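Local coordinates for protein phenylalanine--tRNA ligase beta subunit (Pyrococcus horikoshii, PDB 2CXI) that forms, with the alpha subunit, the tetrameric synthetase that attaches L-phenylalanine to tRNA(Phe) using ATP, the chain being an N-terminal fragment of the beta subunit, at residues P2-L14 and D36-D50. Residues are numbered along the deposited sequence; the frame is centred on the assembly and turned at random.
Sequences PKFDVSKSDLERL and DDVWEENGKVYFKLD
Leu49 lays its CB over one face of the Phe4 ring, 4.2 Å from the ring centroid, a CH-pi contact on the buried face of the sheet. Val6 CG2 meets Leu49 CD1 at 3.7 Å, and beyond them the Phe47 ring takes Leu11 CD2 and the aliphatic part of Lys8 from the following helix; helix 21-30 packs on this side, with Trp24 edge-to-face to Phe47. Strand 3-7 is here an outer strand of a three-stranded antiparallel sheet of order 1-3-2, paired with strand 44-50, the middle strand and the second arm of the hairpin 36-50, whose type I' turn spans Glu41 to Lys44. Two hydrogen-bonded pairs, Phe4-Leu49 and Val6-Phe47, hold the register, and past the last bridge Lys8 N bonds Val45 O at 2.9 Å, tying the helix start to strand 44-50.

The face bearing Lys3, Asp5 and Lys48 is more polar and opens toward solvent at its Lys3 end. Lys48, bent at chi3 (-51°) and chi4 (-76°), curls its NZ back to the syn lone pair of Asp5 OD1, 2.7 Å away, while the carboxylate also meets the edge of Trp39. A methionine in place of Lys48 would probably leave the Asp5 carboxylate without its cationic mate. At the exposed margin the extended Lys3 reaches Asp36 only weakly, NZ to OD2 3.4 Å.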
# COMPACT_ATOMS: atom_id res chain seq x y z
N PRO A 2 -23.40 37.20 15.64
CA PRO A 2 -23.45 37.53 14.20
C PRO A 2 -24.81 37.22 13.59
O PRO A 2 -25.58 36.46 14.17
CB PRO A 2 -22.37 36.65 13.57
CG PRO A 2 -22.06 35.61 14.57
CD PRO A 2 -22.42 36.14 15.93
N LYS A 3 -25.10 37.83 12.43
CA LYS A 3 -26.35 37.63 11.72
C LYS A 3 -26.22 36.59 10.61
O LYS A 3 -25.14 36.45 9.99
CB LYS A 3 -26.85 38.95 11.13
CG LYS A 3 -27.28 39.97 12.22
CD LYS A 3 -27.81 41.27 11.61
CE LYS A 3 -27.95 42.33 12.69
NZ LYS A 3 -28.47 43.63 12.13
N PHE A 4 -27.30 35.86 10.33
CA PHE A 4 -27.26 34.87 9.26
C PHE A 4 -28.66 34.57 8.80
O PHE A 4 -29.59 34.67 9.57
CB PHE A 4 -26.57 33.57 9.71
CG PHE A 4 -27.17 32.94 10.95
CD1 PHE A 4 -26.91 33.46 12.21
CD2 PHE A 4 -27.98 31.82 10.85
CE1 PHE A 4 -27.47 32.88 13.36
CE2 PHE A 4 -28.51 31.22 11.99
CZ PHE A 4 -28.26 31.75 13.23
N ASP A 5 -28.78 34.19 7.54
CA ASP A 5 -30.05 33.89 6.94
C ASP A 5 -30.36 32.40 7.01
O ASP A 5 -29.46 31.55 6.93
CB ASP A 5 -30.03 34.30 5.49
CG ASP A 5 -29.85 35.79 5.30
OD1 ASP A 5 -30.09 36.60 6.23
OD2 ASP A 5 -29.52 36.22 4.20
N VAL A 6 -31.65 32.10 7.16
CA VAL A 6 -32.13 30.74 7.20
C VAL A 6 -33.50 30.63 6.52
O VAL A 6 -34.29 31.61 6.43
CB VAL A 6 -32.25 30.19 8.65
CG1 VAL A 6 -30.86 30.06 9.35
CG2 VAL A 6 -33.19 31.04 9.50
N SER A 7 -33.79 29.41 6.07
CA SER A 7 -35.09 29.14 5.51
C SER A 7 -36.05 28.59 6.54
O SER A 7 -35.69 27.69 7.31
CB SER A 7 -34.94 28.24 4.26
OG SER A 7 -36.03 27.38 4.11
N LYS A 8 -37.26 29.17 6.61
CA LYS A 8 -38.26 28.70 7.57
C LYS A 8 -38.55 27.21 7.41
O LYS A 8 -38.68 26.49 8.41
CB LYS A 8 -39.58 29.48 7.46
CG LYS A 8 -40.71 29.00 8.43
CD LYS A 8 -41.96 29.94 8.22
CE LYS A 8 -43.13 29.60 9.17
NZ LYS A 8 -43.82 28.28 8.86
N SER A 9 -38.68 26.75 6.16
CA SER A 9 -39.00 25.32 5.94
C SER A 9 -37.77 24.43 6.29
O SER A 9 -37.94 23.28 6.73
CB SER A 9 -39.50 25.07 4.50
OG SER A 9 -38.44 25.26 3.56
N ASP A 10 -36.56 24.96 6.12
CA ASP A 10 -35.35 24.20 6.52
C ASP A 10 -35.37 23.99 8.04
O ASP A 10 -35.20 22.88 8.51
CB ASP A 10 -34.08 24.91 6.06
CG ASP A 10 -32.81 24.10 6.30
OD1 ASP A 10 -32.84 22.88 6.10
OD2 ASP A 10 -31.73 24.63 6.65
N LEU A 11 -35.62 25.07 8.82
CA LEU A 11 -35.73 24.94 10.27
C LEU A 11 -36.79 23.94 10.71
O LEU A 11 -36.54 23.07 11.59
CB LEU A 11 -36.12 26.31 10.85
CG LEU A 11 -35.15 27.39 11.35
CD1 LEU A 11 -33.68 27.08 11.70
CD2 LEU A 11 -35.41 28.80 10.83
N GLU A 12 -37.97 24.03 10.10
CA GLU A 12 -39.09 23.16 10.43
C GLU A 12 -38.85 21.67 10.09
O GLU A 12 -39.25 20.81 10.87
CB GLU A 12 -40.40 23.71 9.83
CG GLU A 12 -40.72 25.06 10.51
CD GLU A 12 -41.91 25.82 9.97
OE1 GLU A 12 -42.33 25.58 8.80
OE2 GLU A 12 -42.44 26.67 10.75
N ARG A 13 -38.22 21.37 8.96
CA ARG A 13 -37.84 19.96 8.67
C ARG A 13 -36.84 19.46 9.71
O ARG A 13 -36.95 18.31 10.15
CB ARG A 13 -37.36 19.74 7.23
CG ARG A 13 -36.08 20.45 6.79
CD ARG A 13 -35.40 19.85 5.55
NE ARG A 13 -34.31 20.68 5.06
CZ ARG A 13 -33.80 20.58 3.84
NH1 ARG A 13 -34.27 19.67 2.98
NH2 ARG A 13 -32.81 21.37 3.46
N LEU A 14 -35.92 20.32 10.16
CA LEU A 14 -34.94 19.96 11.17
C LEU A 14 -35.56 19.73 12.57
O LEU A 14 -35.27 18.75 13.27
CB LEU A 14 -33.80 20.99 11.20
CG LEU A 14 -32.86 21.05 9.98
CD1 LEU A 14 -32.05 22.35 10.05
CD2 LEU A 14 -31.95 19.79 9.95
N ASP A 36 -34.33 39.28 13.18
CA ASP A 36 -33.95 40.56 12.60
C ASP A 36 -34.79 40.94 11.39
O ASP A 36 -35.03 42.14 11.15
CB ASP A 36 -32.47 40.56 12.21
CG ASP A 36 -31.93 41.95 11.99
OD1 ASP A 36 -32.08 42.78 12.92
OD2 ASP A 36 -31.37 42.30 10.93
N ASP A 37 -35.22 39.95 10.61
CA ASP A 37 -36.08 40.22 9.43
C ASP A 37 -36.81 38.95 9.04
O ASP A 37 -36.39 37.86 9.43
CB ASP A 37 -35.22 40.69 8.25
CG ASP A 37 -36.02 41.52 7.22
OD1 ASP A 37 -37.22 41.86 7.44
OD2 ASP A 37 -35.53 41.83 6.13
N VAL A 38 -37.91 39.10 8.31
CA VAL A 38 -38.67 38.00 7.71
C VAL A 38 -39.08 38.50 6.33
O VAL A 38 -39.58 39.62 6.20
CB VAL A 38 -39.97 37.62 8.52
CG1 VAL A 38 -40.78 36.49 7.80
CG2 VAL A 38 -39.64 37.25 10.00
N TRP A 39 -38.82 37.72 5.29
CA TRP A 39 -39.28 38.06 3.94
C TRP A 39 -39.58 36.76 3.16
O TRP A 39 -39.25 35.65 3.60
CB TRP A 39 -38.25 38.92 3.18
CG TRP A 39 -36.99 38.14 2.78
CD1 TRP A 39 -36.71 37.63 1.55
CD2 TRP A 39 -35.88 37.80 3.63
NE1 TRP A 39 -35.48 36.99 1.58
CE2 TRP A 39 -34.95 37.08 2.84
CE3 TRP A 39 -35.56 38.04 4.98
CZ2 TRP A 39 -33.73 36.60 3.36
CZ3 TRP A 39 -34.36 37.55 5.50
CH2 TRP A 39 -33.47 36.83 4.69
N GLU A 40 -40.24 36.91 2.03
CA GLU A 40 -40.54 35.79 1.15
C GLU A 40 -39.83 35.99 -0.17
O GLU A 40 -39.63 37.13 -0.60
CB GLU A 40 -42.03 35.75 0.87
CG GLU A 40 -42.81 34.73 1.63
CD GLU A 40 -44.29 34.82 1.35
OE1 GLU A 40 -45.06 34.92 2.32
OE2 GLU A 40 -44.68 34.76 0.16
N GLU A 41 -39.43 34.88 -0.78
CA GLU A 41 -38.91 34.86 -2.14
C GLU A 41 -39.57 33.70 -2.84
O GLU A 41 -39.42 32.56 -2.41
CB GLU A 41 -37.41 34.65 -2.17
CG GLU A 41 -36.62 35.83 -1.65
CD GLU A 41 -35.12 35.59 -1.72
OE1 GLU A 41 -34.64 35.22 -2.82
OE2 GLU A 41 -34.43 35.78 -0.70
N ASN A 42 -40.27 34.02 -3.93
CA ASN A 42 -41.25 33.14 -4.61
C ASN A 42 -41.99 32.18 -3.67
O ASN A 42 -41.86 30.95 -3.76
CB ASN A 42 -40.62 32.40 -5.80
CG ASN A 42 -39.21 31.92 -5.50
OD1 ASN A 42 -38.24 32.34 -6.17
ND2 ASN A 42 -39.08 31.05 -4.50
N GLY A 43 -42.76 32.75 -2.77
CA GLY A 43 -43.56 31.96 -1.87
C GLY A 43 -42.80 31.31 -0.73
O GLY A 43 -43.42 30.75 0.18
N LYS A 44 -41.47 31.37 -0.74
CA LYS A 44 -40.70 30.71 0.32
C LYS A 44 -40.26 31.71 1.40
O LYS A 44 -39.75 32.75 1.06
CB LYS A 44 -39.50 29.96 -0.27
CG LYS A 44 -38.71 29.22 0.75
CD LYS A 44 -38.47 27.78 0.27
CE LYS A 44 -37.19 27.70 -0.54
NZ LYS A 44 -35.96 27.76 0.31
N VAL A 45 -40.47 31.37 2.67
CA VAL A 45 -40.18 32.30 3.77
C VAL A 45 -38.72 32.14 4.28
O VAL A 45 -38.26 31.01 4.54
CB VAL A 45 -41.20 32.16 4.94
CG1 VAL A 45 -40.84 33.06 6.13
CG2 VAL A 45 -42.66 32.43 4.46
N TYR A 46 -38.05 33.28 4.47
CA TYR A 46 -36.71 33.36 5.05
C TYR A 46 -36.70 34.26 6.28
O TYR A 46 -37.51 35.20 6.37
CB TYR A 46 -35.73 33.92 4.02
CG TYR A 46 -35.52 32.97 2.87
CD1 TYR A 46 -34.57 31.96 2.95
CD2 TYR A 46 -36.31 33.06 1.71
CE1 TYR A 46 -34.39 31.06 1.88
CE2 TYR A 46 -36.14 32.18 0.65
CZ TYR A 46 -35.18 31.19 0.73
OH TYR A 46 -35.01 30.31 -0.33
N PHE A 47 -35.84 33.91 7.24
CA PHE A 47 -35.53 34.75 8.38
C PHE A 47 -34.07 35.22 8.30
O PHE A 47 -33.17 34.46 7.85
CB PHE A 47 -35.70 33.99 9.71
CG PHE A 47 -37.00 33.29 9.91
CD1 PHE A 47 -38.21 33.77 9.36
CD2 PHE A 47 -37.06 32.18 10.78
CE1 PHE A 47 -39.40 33.12 9.61
CE2 PHE A 47 -38.27 31.54 11.06
CZ PHE A 47 -39.44 32.00 10.48
N LYS A 48 -33.82 36.46 8.72
CA LYS A 48 -32.49 36.84 9.15
C LYS A 48 -32.47 36.78 10.69
O LYS A 48 -33.27 37.45 11.37
CB LYS A 48 -32.07 38.21 8.65
CG LYS A 48 -30.61 38.55 9.07
CD LYS A 48 -30.15 39.89 8.50
CE LYS A 48 -30.40 39.98 6.98
NZ LYS A 48 -29.40 39.19 6.18
N LEU A 49 -31.58 35.95 11.21
CA LEU A 49 -31.42 35.78 12.64
C LEU A 49 -30.18 36.55 13.11
O LEU A 49 -29.20 36.68 12.38
CB LEU A 49 -31.33 34.29 12.99
CG LEU A 49 -32.49 33.39 12.56
CD1 LEU A 49 -32.26 31.94 12.97
CD2 LEU A 49 -33.80 33.92 13.22
N ASP A 50 -30.28 37.09 14.32
CA ASP A 50 -29.19 37.84 14.90
C ASP A 50 -28.75 37.05 16.11
O ASP A 50 -29.47 36.97 17.11
CB ASP A 50 -29.68 39.22 15.30
CG ASP A 50 -28.59 40.12 15.89
OD1 ASP A 50 -27.41 39.72 16.03
OD2 ASP A 50 -28.88 41.30 16.23
O HOH W 1 -38.63 28.60 3.70